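PDB 4P56: putative extracellular solute-binding protein from Bordetella bronchiseptica, which binds (R)- and (S)-mandelate and probably delivers such aromatic acids to a TRAP transporter in the periplasm. Local coordinates for residues A120-D123 with T124-Y128; Q255-L258 with V259-G263. All blocks are in the same frame, centred on the assembly; numbering follows the deposited sequence.

Interaction 1. Residues A120-D123 with T124-Y128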
# COMPACT_ATOMS: atom_id res chain seq x y z
N ALA A 120 -5.98 -10.99 2.86
CA ALA A 120 -6.24 -11.07 4.30
C ALA A 120 -6.61 -9.69 4.85
O ALA A 120 -7.48 -9.57 5.71
CB ALA A 120 -5.01 -11.65 5.03
N ALA A 121 -6.00 -8.64 4.32
CA ALA A 121 -6.34 -7.29 4.79
C ALA A 121 -7.78 -6.94 4.47
O ALA A 121 -8.51 -6.46 5.33
CB ALA A 121 -5.41 -6.25 4.20
N TRP A 122 -8.19 -7.14 3.23
CA TRP A 122 -9.57 -6.86 2.85
C TRP A 122 -10.55 -7.73 3.63
O TRP A 122 -11.56 -7.24 4.11
CB TRP A 122 -9.82 -7.03 1.35
CG TRP A 122 -11.29 -7.01 1.10
CD1 TRP A 122 -12.09 -8.06 0.77
CD2 TRP A 122 -12.16 -5.87 1.25
NE1 TRP A 122 -13.40 -7.64 0.69
CE2 TRP A 122 -13.47 -6.30 0.99
CE3 TRP A 122 -11.94 -4.52 1.59
CZ2 TRP A 122 -14.57 -5.44 1.05
CZ3 TRP A 122 -13.02 -3.67 1.67
CH2 TRP A 122 -14.32 -4.12 1.39
N ASP A 123 -10.30 -9.02 3.70
CA ASP A 123 -11.26 -9.92 4.34
C ASP A 123 -11.44 -9.46 5.79
O ASP A 123 -12.56 -9.45 6.31
CB ASP A 123 -10.80 -11.38 4.28
CG ASP A 123 -11.03 -12.04 2.91
OD1 ASP A 123 -11.76 -11.47 2.08
OD2 ASP A 123 -10.49 -13.14 2.65
N THR A 124 -10.36 -9.03 6.43
CA THR A 124 -10.42 -8.65 7.84
C THR A 124 -11.20 -7.32 7.96
O THR A 124 -12.08 -7.18 8.82
CB THR A 124 -9.01 -8.50 8.41
OG1 THR A 124 -8.32 -9.77 8.36
CG2 THR A 124 -9.04 -8.00 9.85
N TYR A 125 -10.84 -6.36 7.10
CA TYR A 125 -11.46 -5.03 7.10
C TYR A 125 -12.96 -5.13 6.84
O TYR A 125 -13.77 -4.53 7.54
CB TYR A 125 -10.79 -4.10 6.04
CG TYR A 125 -10.92 -2.62 6.40
CD1 TYR A 125 -12.03 -1.90 6.03
CD2 TYR A 125 -9.97 -1.98 7.18
CE1 TYR A 125 -12.18 -0.55 6.38
CE2 TYR A 125 -10.11 -0.65 7.55
CZ TYR A 125 -11.22 0.07 7.14
OH TYR A 125 -11.37 1.40 7.52
N GLU A 126 -13.33 -5.90 5.83
CA GLU A 126 -14.73 -6.12 5.51
C GLU A 126 -15.49 -6.76 6.68
O GLU A 126 -16.58 -6.32 7.01
CB GLU A 126 -14.79 -7.04 4.29
CG GLU A 126 -16.18 -7.54 4.02
CD GLU A 126 -16.23 -8.44 2.81
OE1 GLU A 126 -15.65 -9.55 2.86
OE2 GLU A 126 -16.84 -7.99 1.82
N LYS A 127 -14.93 -7.80 7.28
CA LYS A 127 -15.65 -8.51 8.35
C LYS A 127 -15.75 -7.72 9.65
O LYS A 127 -16.76 -7.79 10.33
CB LYS A 127 -14.97 -9.86 8.62
CG LYS A 127 -15.61 -10.64 9.80
CD LYS A 127 -15.14 -12.07 9.75
CE LYS A 127 -15.88 -12.98 10.70
NZ LYS A 127 -15.30 -14.35 10.58
N TYR A 128 -14.72 -6.97 10.02
CA TYR A 128 -14.66 -6.42 11.37
C TYR A 128 -14.65 -4.89 11.46
O TYR A 128 -14.97 -4.32 12.50
CB TYR A 128 -13.42 -6.93 12.12
CG TYR A 128 -13.38 -8.43 12.37
CD1 TYR A 128 -14.04 -8.99 13.45
CD2 TYR A 128 -12.67 -9.27 11.53
CE1 TYR A 128 -14.00 -10.33 13.68
CE2 TYR A 128 -12.64 -10.64 11.75
CZ TYR A 128 -13.31 -11.16 12.82
OH TYR A 128 -13.26 -12.51 13.05
O HOH W 1 -14.72 -10.73 5.20

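Interaction 2. Residues Q255-L258 with V259-G263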
# COMPACT_ATOMS: atom_id res chain seq x y z
N GLN A 255 -24.62 -2.47 -10.07
CA GLN A 255 -24.06 -2.20 -8.74
C GLN A 255 -23.58 -3.51 -8.13
O GLN A 255 -22.46 -3.61 -7.66
CB GLN A 255 -25.10 -1.54 -7.84
CG GLN A 255 -25.44 -0.09 -8.21
CD GLN A 255 -26.58 0.46 -7.36
OE1 GLN A 255 -27.02 -0.18 -6.42
NE2 GLN A 255 -27.05 1.65 -7.69
N ASP A 256 -24.44 -4.53 -8.17
CA ASP A 256 -24.09 -5.85 -7.62
C ASP A 256 -22.87 -6.43 -8.31
O ASP A 256 -21.98 -6.98 -7.66
CB ASP A 256 -25.25 -6.83 -7.77
CG ASP A 256 -26.37 -6.57 -6.79
OD1 ASP A 256 -26.19 -5.76 -5.85
OD2 ASP A 256 -27.44 -7.20 -6.97
N THR A 257 -22.83 -6.29 -9.63
CA THR A 257 -21.68 -6.76 -10.41
C THR A 257 -20.39 -6.02 -10.03
O THR A 257 -19.37 -6.66 -9.79
CB THR A 257 -21.95 -6.62 -11.95
OG1 THR A 257 -23.00 -7.51 -12.29
CG2 THR A 257 -20.71 -6.97 -12.77
N LEU A 258 -20.44 -4.70 -9.95
CA LEU A 258 -19.26 -3.94 -9.59
C LEU A 258 -18.76 -4.37 -8.21
O LEU A 258 -17.56 -4.57 -8.00
CB LEU A 258 -19.53 -2.44 -9.62
CG LEU A 258 -18.34 -1.57 -9.20
CD1 LEU A 258 -17.13 -1.85 -10.06
CD2 LEU A 258 -18.71 -0.09 -9.25
N VAL A 259 -19.68 -4.53 -7.27
CA VAL A 259 -19.32 -5.02 -5.96
C VAL A 259 -18.71 -6.43 -6.00
O VAL A 259 -17.72 -6.70 -5.32
CB VAL A 259 -20.51 -4.94 -5.00
CG1 VAL A 259 -20.19 -5.57 -3.64
CG2 VAL A 259 -20.91 -3.50 -4.83
N ARG A 260 -19.27 -7.32 -6.81
CA ARG A 260 -18.74 -8.69 -6.92
C ARG A 260 -17.32 -8.71 -7.50
O ARG A 260 -16.51 -9.58 -7.17
CB ARG A 260 -19.71 -9.48 -7.78
CG ARG A 260 -19.35 -10.89 -8.09
CD ARG A 260 -20.61 -11.59 -8.68
NE ARG A 260 -20.94 -11.11 -10.03
CZ ARG A 260 -22.06 -10.47 -10.38
NH1 ARG A 260 -23.01 -10.17 -9.50
NH2 ARG A 260 -22.23 -10.10 -11.64
N LEU A 261 -17.04 -7.75 -8.36
CA LEU A 261 -15.72 -7.61 -8.98
C LEU A 261 -14.78 -6.79 -8.09
O LEU A 261 -13.62 -6.59 -8.41
CB LEU A 261 -15.85 -6.93 -10.34
CG LEU A 261 -16.49 -7.82 -11.42
CD1 LEU A 261 -16.72 -7.04 -12.71
CD2 LEU A 261 -15.61 -9.08 -11.69
N SER A 262 -15.29 -6.33 -6.95
CA SER A 262 -14.46 -5.55 -6.04
C SER A 262 -14.07 -6.41 -4.84
O SER A 262 -13.94 -7.62 -4.97
CB SER A 262 -15.20 -4.27 -5.62
OG SER A 262 -15.43 -3.42 -6.76
N GLY A 263 -13.88 -5.80 -3.66
CA GLY A 263 -13.60 -6.56 -2.46
C GLY A 263 -12.49 -7.58 -2.66
O GLY A 263 -11.41 -7.25 -3.07
O HOH W 2 -25.36 -8.76 -10.83

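Interaction 1. Residues A120-D123 with T124-Y128
The carbonyl oxygen of A120 is gripped twice by T124: the hydroxyl OG1 donates to A120 O at 2.8 Å, and T124 N donates to A120 O at 3.0 Å. The two donors come from opposite faces of the carbonyl plane. OG1 can do this because it stands beside its own backbone N (chi1 -63°), turned back down the helix 114-129; a threonine therefore suits a buried turn here, its hydroxyl spent on the backbone while T124 packs on F332 of helix 325-340. Two residues further along the helix, the indole of W122 and the side chain of E126 lie across each other. E126 CB sits over one face of the six-membered ring, 3.9 Å from its centroid, a CH-pi contact, and the carboxylate plane is turned 58° from the ring. E126 OE2 comes to 3.5 Å from W122 CZ2. At the solvent side a water donates both to E126 OE1 and to D123 O. OD2 of D123 makes a salt bridge with R264. With D123 OD1 4.4 Å from E126 OE1, the carboxylates would probably repel, though R264 should offset the charge of D123 and the water hydrates E126 OE1.

Interaction 2. Residues Q255-L258 with V259-G263
The C-terminal end of helix 252-260 is where this contact lies, the last regular turns giving way to a bend before helix 263-285 begins. The main chain still holds its helical pattern in V259 N to Q255 O, 3.0 Å and nearly straight at 170°, and in L261 N to T257 O, 2.9 Å. Then it tightens: S262 N turns to V259 O, three residues back, and L258 O accepts the hydroxyl S262 OG at 2.7 Å from above the carbonyl plane, with L261 N a weak second donor. Serine fits because its OG stands beside its own backbone N (chi1 -64°), folded back toward the helix, and so supplies a donor to a carbonyl of the last turn. G263 follows with a positive phi, which glycine accepts readily, and its backbone bonds to L141 of strand 139-145, tying the bend to that sheet.

On another side of the helix R260 folds back over T257. A bend at chi3 (71°) lays the guanidinium with one face over T257 CA and sends NH2 to T257 OG1, a weak bond at 2.8 Å because its N-H is poorly aimed. A water lies at the edge of the guanidinium, accepting from R260 NH1 at 3.0 Å and also bonded to T257 OG1. That hydroxyl also bonds Q253 O, so threonine links backbone, arginine and water. T257 CG2 lies beside L261 CD1 at 4.0 Å, the two side chains pointing the same way, while T257 and L258 pack on A56 and I53 of helix 40-56.

Interactions 1 and 2 are each local to one continuous stretch, the second running off the end of its helix, yet the two meet in space. Their centres are about 16 Å apart, and W122 NE1 of interaction 1 packs 3.3 Å from G263 CA of interaction 2, where a glycine lets the backbone come close over the indole face opposite the one that E126 CB covers. With R264 next in the chain, the start of helix 263-285 is joined to helix 114-129 by both packing and charge. Strand 139-145 touches both: L140 and I143 meet W122, L141 meets S262. Neither interaction supplies a residue of the mandelate pocket; the A121 side chain is about 13 Å from the bound (R)-mandelic acid.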